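Local coordinates for receptor-type tyrosine-protein phosphatase C (Rattus norvegicus, PDB 5FN8) that probably acts as a receptor tyrosine phosphatase required for T-cell activation through the antigen receptor, with two extracellular fibronectin type III domains present in this fragment, at residues B[100-105]-B[120-125]; B[109-114]-B[157-162]; B[132-137]-B[166-171]. All coordinates share one frame; numbering follows the deposited sequence.

How the interactions relate
All three contacts lie in the second fibronectin type III domain of the fragment. Interaction 1 (100-105 with 120-125) closes first, around the hairpin of strands 104-108 and 114-119. The turn of that hairpin, 109-114, opens interaction 2, which closes at 157-162. Interactions 1 and 2 therefore cross. Interaction 3 starts at 132-137, after interaction 1 has closed, and ends at 166-171, so it is in series with interaction 1 and crosses interaction 2. Interactions 1 and 3 touch through I124 and N171, P121 and F169, and M104 and V167. Interactions 2 and 3 meet at D162 and S137. Together they tie the end loops to the two sheets.

Interaction 1 of 3, residues B[100-105]-B[120-125]; sequences KVNGMK and SPYEIN
N102 and Y122 cross at about a right angle, with the amide and ring planes 53° apart. CG of N102 lies anti to its carbonyl carbon (chi1 -68°), which carries the amide across to 120-125. ND2 does most of the touching. N102 ND2 approaches the Y122 ring obliquely, 3.3 Å from CD2 of Y122. N102 ND2 also gives a hydrogen bond to S120 O at 3.1 Å, with an N-H...O angle of 155°. The carbonyl receives it in its own plane, on a lone pair, and S120 O lies close to the amide plane of N102. A water accepts a second bond from N102 ND2 at 2.9 Å. The water also donates to K100 O at 2.8 Å and accepts from Y122 N at 3.1 Å. N102 ND2 thus has two acceptors, which fix the turn of its amide. P121 lies against the K100-V101 backbone, with P121 CB 3.2 Å from K100 O. P121 CG faces V101 CG1 across a looser apolar contact of 4.5 Å. S120 turns its hydroxyl back to P121 O in a hydrogen bond within its own segment. The charged end of K100 goes elsewhere, to a salt bridge with E179. The Y122 ring also stacks on Y122 of the second subunit. The contact joins the lead-in to strand 104-108 with the loop that follows strand 114-119. It belongs to one end of a fibronectin type III beta sandwich, probably at the junction between the two domains, where E123 and N125 are bonded through the backbone to G99 and A96.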
# COMPACT_ATOMS: atom_id res chain seq x y z
N LYS B 100 6.49 2.19 11.77
CA LYS B 100 6.50 1.48 13.04
C LYS B 100 5.64 0.23 12.94
O LYS B 100 4.73 0.17 12.15
CB LYS B 100 6.02 2.38 14.17
CG LYS B 100 6.87 3.62 14.41
CD LYS B 100 6.17 4.59 15.35
CE LYS B 100 6.15 4.13 16.79
NZ LYS B 100 5.18 4.91 17.62
N VAL B 101 5.93 -0.76 13.75
CA VAL B 101 5.18 -2.00 13.80
C VAL B 101 3.77 -1.72 14.36
O VAL B 101 3.57 -0.77 15.13
CB VAL B 101 5.95 -3.11 14.60
CG1 VAL B 101 7.29 -3.45 13.95
CG2 VAL B 101 6.10 -2.77 16.11
N ASN B 102 2.81 -2.56 14.00
CA ASN B 102 1.44 -2.40 14.46
C ASN B 102 1.06 -3.49 15.44
O ASN B 102 1.46 -4.63 15.26
CB ASN B 102 0.45 -2.36 13.26
CG ASN B 102 0.61 -1.12 12.41
OD1 ASN B 102 0.35 0.01 12.86
ND2 ASN B 102 1.11 -1.31 11.18
N GLY B 103 0.27 -3.11 16.43
CA GLY B 103 -0.29 -4.01 17.43
C GLY B 103 0.71 -4.69 18.33
O GLY B 103 0.61 -5.90 18.56
N MET B 104 1.69 -3.90 18.84
CA MET B 104 2.71 -4.45 19.73
C MET B 104 2.12 -4.80 21.08
O MET B 104 1.59 -3.93 21.79
CB MET B 104 3.90 -3.49 19.86
CG MET B 104 5.12 -4.15 20.47
SD MET B 104 6.31 -2.89 20.91
CE MET B 104 7.22 -3.72 22.24
N LYS B 105 2.16 -6.10 21.40
CA LYS B 105 1.64 -6.62 22.66
C LYS B 105 2.73 -7.27 23.50
O LYS B 105 3.44 -8.16 23.04
CB LYS B 105 0.50 -7.62 22.42
CG LYS B 105 -0.71 -7.37 23.31
CD LYS B 105 -1.96 -7.41 22.47
CE LYS B 105 -2.69 -8.73 22.56
NZ LYS B 105 -3.07 -9.27 21.22
N SER B 120 3.41 -6.39 11.10
CA SER B 120 4.14 -5.62 10.11
C SER B 120 3.73 -4.14 10.05
O SER B 120 2.55 -3.84 10.25
CB SER B 120 3.92 -6.25 8.74
OG SER B 120 4.59 -5.55 7.70
N PRO B 121 4.66 -3.19 9.71
CA PRO B 121 4.22 -1.81 9.47
C PRO B 121 3.48 -1.77 8.11
O PRO B 121 3.54 -2.73 7.32
CB PRO B 121 5.56 -1.05 9.34
CG PRO B 121 6.61 -2.01 9.77
CD PRO B 121 6.09 -3.33 9.41
N TYR B 122 2.79 -0.67 7.81
CA TYR B 122 2.09 -0.58 6.53
C TYR B 122 3.06 -0.24 5.39
O TYR B 122 3.03 -0.89 4.33
CB TYR B 122 0.92 0.41 6.63
CG TYR B 122 -0.19 -0.06 7.53
CD1 TYR B 122 -1.11 -1.02 7.10
CD2 TYR B 122 -0.38 0.49 8.79
CE1 TYR B 122 -2.17 -1.42 7.91
CE2 TYR B 122 -1.47 0.14 9.59
CZ TYR B 122 -2.34 -0.85 9.16
OH TYR B 122 -3.37 -1.23 9.98
N GLU B 123 3.99 0.68 5.67
CA GLU B 123 5.09 1.13 4.81
C GLU B 123 6.37 0.32 5.09
O GLU B 123 7.02 0.54 6.12
CB GLU B 123 5.35 2.63 5.08
CG GLU B 123 4.23 3.56 4.60
CD GLU B 123 4.54 5.04 4.72
OE1 GLU B 123 5.59 5.47 4.19
OE2 GLU B 123 3.74 5.77 5.34
N ILE B 124 6.71 -0.64 4.19
CA ILE B 124 7.91 -1.48 4.22
C ILE B 124 9.11 -0.68 3.73
O ILE B 124 10.13 -0.61 4.43
CB ILE B 124 7.72 -2.82 3.45
CG1 ILE B 124 6.44 -3.61 3.95
CG2 ILE B 124 9.01 -3.72 3.50
CD1 ILE B 124 6.26 -3.78 5.42
N ASN B 125 9.00 -0.08 2.52
CA ASN B 125 9.99 0.79 1.86
C ASN B 125 11.35 0.20 1.56
O ASN B 125 12.32 0.95 1.39
CB ASN B 125 10.12 2.13 2.62
CG ASN B 125 8.83 2.88 2.73
OD1 ASN B 125 7.89 2.67 1.95
ND2 ASN B 125 8.75 3.78 3.71
O HOH W 1 2.69 1.03 10.36

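Interaction 2 of 3, residues B[109-114]-B[157-162]; sequences ASDNSI and LYYSTD
S113 O is the best-held polar atom here, gripped by two bonds inside the turn 109-114, a good one from A109 N at 2.8 Å and a weak one from S110 N. Between the segments, N112 O accepts one good bond, from L157 N at 3.0 Å, with an N-H...O angle of 161° and the donor in the carbonyl plane. CG of N112 sits between its backbone N and carbonyl carbon, the crowded position (chi1 71°). This puts the amide beside L157, where N112 ND2 makes a weak bond to L157 O at 3.4 Å. N112 and L157 are therefore joined in both directions. Y159 covers N112 from the outer side. N112 CB lies over one face of the ring as a CH-pi contact, 4.0 Å from the Y159 centroid, and amide and ring planes are only 7° apart. D111 CB comes to the ring edge instead, 3.4 Å from Y159 CE1. On the inner side I114 CG1 meets L157 CD1 at 3.8 Å, the two side chains crossing at about a right angle. I114 also packs on F165, and L157 on Y163. The contact joins two loops at the end of the beta sandwich far from interaction 1. Its chemistry implies a hold that rests mainly on one backbone bond, with apolar and aromatic cover around it and no salt bridge.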
# COMPACT_ATOMS: atom_id res chain seq x y z
N ALA B 109 4.87 -14.48 30.16
CA ALA B 109 4.86 -15.88 29.72
C ALA B 109 5.00 -16.82 30.91
O ALA B 109 4.41 -17.91 30.91
CB ALA B 109 5.98 -16.13 28.71
N SER B 110 5.77 -16.39 31.93
CA SER B 110 6.05 -17.05 33.20
C SER B 110 6.42 -15.97 34.26
O SER B 110 6.12 -14.79 34.04
CB SER B 110 7.17 -18.09 33.03
OG SER B 110 8.43 -17.69 33.54
N ASP B 111 7.03 -16.38 35.39
CA ASP B 111 7.43 -15.48 36.48
C ASP B 111 8.54 -14.50 36.03
O ASP B 111 8.46 -13.30 36.34
CB ASP B 111 7.88 -16.30 37.71
CG ASP B 111 6.80 -17.16 38.37
OD1 ASP B 111 5.99 -17.78 37.64
OD2 ASP B 111 6.80 -17.25 39.63
N ASN B 112 9.56 -15.01 35.29
CA ASN B 112 10.69 -14.22 34.79
C ASN B 112 10.82 -14.25 33.22
O ASN B 112 11.91 -14.05 32.67
CB ASN B 112 11.98 -14.72 35.48
CG ASN B 112 12.47 -16.09 35.06
OD1 ASN B 112 11.77 -16.88 34.40
ND2 ASN B 112 13.71 -16.41 35.44
N SER B 113 9.68 -14.51 32.52
CA SER B 113 9.54 -14.67 31.07
C SER B 113 8.46 -13.71 30.52
O SER B 113 7.39 -13.59 31.12
CB SER B 113 9.13 -16.12 30.78
OG SER B 113 9.49 -16.62 29.51
N ILE B 114 8.75 -13.03 29.38
CA ILE B 114 7.88 -12.07 28.68
C ILE B 114 7.79 -12.45 27.21
O ILE B 114 8.79 -12.74 26.57
CB ILE B 114 8.37 -10.57 28.80
CG1 ILE B 114 8.55 -10.05 30.26
CG2 ILE B 114 7.62 -9.57 27.89
CD1 ILE B 114 7.43 -10.17 31.18
N LEU B 157 14.86 -13.48 32.97
CA LEU B 157 14.95 -12.10 33.46
C LEU B 157 14.94 -12.10 35.00
O LEU B 157 14.72 -13.15 35.61
CB LEU B 157 13.78 -11.25 32.91
CG LEU B 157 13.59 -11.14 31.39
CD1 LEU B 157 12.21 -10.65 31.08
CD2 LEU B 157 14.59 -10.18 30.74
N TYR B 158 15.20 -10.93 35.63
CA TYR B 158 15.14 -10.82 37.09
C TYR B 158 13.66 -10.77 37.49
O TYR B 158 12.82 -10.38 36.66
CB TYR B 158 15.95 -9.62 37.61
CG TYR B 158 17.45 -9.76 37.41
CD1 TYR B 158 18.18 -10.77 38.04
CD2 TYR B 158 18.16 -8.83 36.65
CE1 TYR B 158 19.56 -10.87 37.88
CE2 TYR B 158 19.54 -8.94 36.47
CZ TYR B 158 20.24 -9.95 37.10
OH TYR B 158 21.61 -10.05 36.95
N TYR B 159 13.34 -11.23 38.72
CA TYR B 159 11.99 -11.45 39.26
C TYR B 159 11.00 -10.30 39.49
O TYR B 159 9.79 -10.51 39.27
CB TYR B 159 11.99 -12.44 40.44
CG TYR B 159 12.06 -13.87 39.96
CD1 TYR B 159 10.95 -14.49 39.37
CD2 TYR B 159 13.25 -14.60 40.02
CE1 TYR B 159 11.01 -15.80 38.91
CE2 TYR B 159 13.32 -15.91 39.56
CZ TYR B 159 12.20 -16.51 38.99
OH TYR B 159 12.25 -17.80 38.50
N SER B 160 11.46 -9.14 39.98
CA SER B 160 10.51 -8.03 40.21
C SER B 160 11.13 -6.78 39.62
O SER B 160 11.48 -5.84 40.34
CB SER B 160 10.17 -7.89 41.69
OG SER B 160 9.16 -8.81 42.08
N THR B 161 11.31 -6.81 38.30
CA THR B 161 12.00 -5.76 37.58
C THR B 161 11.17 -5.15 36.45
O THR B 161 10.41 -5.86 35.77
CB THR B 161 13.39 -6.29 37.15
OG1 THR B 161 14.04 -6.86 38.30
CG2 THR B 161 14.28 -5.22 36.51
N ASP B 162 11.29 -3.82 36.29
CA ASP B 162 10.66 -3.06 35.21
C ASP B 162 11.61 -3.14 34.01
O ASP B 162 12.83 -2.89 34.13
CB ASP B 162 10.47 -1.57 35.58
CG ASP B 162 9.79 -1.29 36.91
OD1 ASP B 162 8.55 -1.52 36.99
OD2 ASP B 162 10.47 -0.81 37.84

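Interaction 3 of 3, residues B[132-137]-B[166-171]. With NAG (2-acetamido-2-deoxy-beta-D-glucopyranose), chain G.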
# COMPACT_ATOMS: atom_id res chain seq x y z
N ILE B 132 13.49 -6.25 14.98
CA ILE B 132 14.56 -6.08 15.97
C ILE B 132 13.95 -5.79 17.31
O ILE B 132 13.19 -4.83 17.46
CB ILE B 132 15.54 -4.95 15.55
CG1 ILE B 132 16.04 -5.05 14.09
CG2 ILE B 132 16.65 -4.72 16.59
CD1 ILE B 132 16.62 -6.34 13.62
N LEU B 133 14.26 -6.58 18.28
CA LEU B 133 13.78 -6.31 19.61
C LEU B 133 14.95 -6.02 20.56
O LEU B 133 15.89 -6.80 20.64
CB LEU B 133 12.91 -7.46 20.15
CG LEU B 133 12.62 -7.44 21.65
CD1 LEU B 133 11.71 -6.28 22.03
CD2 LEU B 133 12.02 -8.73 22.10
N GLU B 134 14.89 -4.89 21.25
CA GLU B 134 15.83 -4.50 22.30
C GLU B 134 15.12 -4.55 23.63
O GLU B 134 13.98 -4.09 23.77
CB GLU B 134 16.30 -3.08 22.11
CG GLU B 134 17.29 -2.95 20.99
CD GLU B 134 18.00 -1.62 21.07
OE1 GLU B 134 17.39 -0.58 21.40
OE2 GLU B 134 19.21 -1.64 20.79
N VAL B 135 15.79 -5.12 24.60
CA VAL B 135 15.25 -5.23 25.95
C VAL B 135 16.16 -4.39 26.85
O VAL B 135 17.37 -4.56 26.85
CB VAL B 135 15.11 -6.70 26.43
CG1 VAL B 135 14.51 -6.76 27.84
CG2 VAL B 135 14.29 -7.53 25.44
N LYS B 136 15.55 -3.44 27.57
CA LYS B 136 16.29 -2.53 28.44
C LYS B 136 15.79 -2.56 29.88
O LYS B 136 14.63 -2.86 30.13
CB LYS B 136 16.27 -1.10 27.88
CG LYS B 136 17.06 -0.93 26.59
CD LYS B 136 17.09 0.50 26.12
CE LYS B 136 17.87 0.63 24.85
NZ LYS B 136 17.71 1.98 24.25
N SER B 137 16.67 -2.25 30.83
CA SER B 137 16.37 -2.12 32.25
C SER B 137 17.25 -0.99 32.76
O SER B 137 18.46 -1.04 32.57
CB SER B 137 16.65 -3.42 33.00
OG SER B 137 16.09 -3.32 34.30
N LEU B 166 11.56 -2.50 23.02
CA LEU B 166 11.61 -1.64 21.85
C LEU B 166 11.71 -2.51 20.62
O LEU B 166 12.71 -3.21 20.46
CB LEU B 166 12.84 -0.72 21.93
CG LEU B 166 12.97 0.23 23.13
CD1 LEU B 166 13.76 -0.42 24.29
CD2 LEU B 166 13.72 1.48 22.71
N VAL B 167 10.66 -2.53 19.79
CA VAL B 167 10.60 -3.27 18.54
C VAL B 167 10.79 -2.31 17.38
O VAL B 167 10.06 -1.33 17.32
CB VAL B 167 9.33 -4.14 18.33
CG1 VAL B 167 9.40 -4.90 16.99
CG2 VAL B 167 9.15 -5.12 19.47
N TYR B 168 11.81 -2.54 16.52
CA TYR B 168 12.07 -1.75 15.30
C TYR B 168 11.90 -2.70 14.13
O TYR B 168 12.22 -3.89 14.23
CB TYR B 168 13.54 -1.28 15.21
CG TYR B 168 14.09 -0.57 16.41
CD1 TYR B 168 14.39 -1.26 17.58
CD2 TYR B 168 14.38 0.79 16.36
CE1 TYR B 168 14.92 -0.61 18.70
CE2 TYR B 168 14.93 1.46 17.46
CZ TYR B 168 15.20 0.75 18.62
OH TYR B 168 15.76 1.43 19.67
N PHE B 169 11.46 -2.16 13.00
CA PHE B 169 11.38 -2.90 11.75
C PHE B 169 12.62 -2.58 10.95
O PHE B 169 13.01 -1.42 10.88
CB PHE B 169 10.14 -2.50 10.94
CG PHE B 169 9.89 -3.41 9.76
CD1 PHE B 169 9.26 -4.64 9.93
CD2 PHE B 169 10.19 -3.00 8.47
CE1 PHE B 169 8.97 -5.45 8.82
CE2 PHE B 169 9.93 -3.82 7.38
CZ PHE B 169 9.31 -5.03 7.57
N TYR B 170 13.21 -3.61 10.36
CA TYR B 170 14.36 -3.51 9.47
C TYR B 170 13.95 -3.98 8.07
O TYR B 170 13.43 -5.09 7.92
CB TYR B 170 15.54 -4.33 10.02
CG TYR B 170 16.76 -4.27 9.14
CD1 TYR B 170 17.45 -3.08 8.93
CD2 TYR B 170 17.25 -5.42 8.51
CE1 TYR B 170 18.56 -3.01 8.09
CE2 TYR B 170 18.36 -5.37 7.67
CZ TYR B 170 19.03 -4.17 7.49
OH TYR B 170 20.16 -4.11 6.70
N ASN B 171 14.16 -3.15 7.06
CA ASN B 171 13.73 -3.46 5.69
C ASN B 171 14.86 -3.88 4.73
O ASN B 171 14.66 -3.90 3.54
CB ASN B 171 12.87 -2.30 5.11
CG ASN B 171 13.65 -1.07 4.74
OD1 ASN B 171 14.88 -1.07 4.68
ND2 ASN B 171 12.96 0.03 4.49
C1 NAG G . 19.21 -8.85 11.08
C2 NAG G . 20.16 -7.68 10.81
C3 NAG G . 20.57 -7.61 9.33
C4 NAG G . 20.96 -8.98 8.78
C5 NAG G . 19.87 -10.01 9.06
C6 NAG G . 20.26 -11.41 8.62
C7 NAG G . 19.94 -5.22 11.25
C8 NAG G . 19.07 -4.19 11.89
N2 NAG G . 19.43 -6.48 11.21
O3 NAG G . 21.72 -6.77 9.21
O4 NAG G . 21.18 -8.87 7.38
O5 NAG G . 19.63 -10.08 10.47
O6 NAG G . 19.23 -12.36 8.83
O7 NAG G . 21.03 -4.93 10.76
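CG of E134 (chi1 -75°) and CG of Y168 (chi1 -52°) are each anti to the carbonyl carbon, which brings carboxylate and hydroxyl together on one face. In Y170 the CG is anti to the backbone N (chi1 179°); the end of this side chain leads away from 132-137, and its ring face meets a protein-attached sugar. Strands 132-137 and 166-170 run antiparallel. I132 and Y168 form one hydrogen-bonded pair, with I132 N to Y168 O at 2.8 Å. E134 and L166 form the next, with E134 N to L166 O at 2.9 Å. Both pairs bond in both directions. L133 and V167 form the non-hydrogen-bonded pair between them. These two turn to the opposite face of the sheet, where L133 CD1 meets V167 CG2 at 3.8 Å and L133 also packs on F152 and V154. On the face of I132, E134, L166 and Y168, the Y168 hydroxyl donates to E134 OE1 at 3.1 Å. It reaches the carboxylate from above its plane. E134 OE1 also has a long salt bridge to K136 NZ, at 3.8 Å. K136 CD rests 3.9 Å from L166 CD1. The acetamido carbon NAG C7 sits over the centre of the Y170 ring, and the methyl NAG C8 is 3.7 Å from I132 CD1. N146, a predicted glycosylation site, is among the sugar's neighbours. These strands form the middle of the four-stranded sheet. The chemistry implies a sheet face of mixed character: backbone bonds set the register, E134 probably stays charged between a hydroxyl and a lysine, and the sugar's acetamido group packs on Y170 and I132.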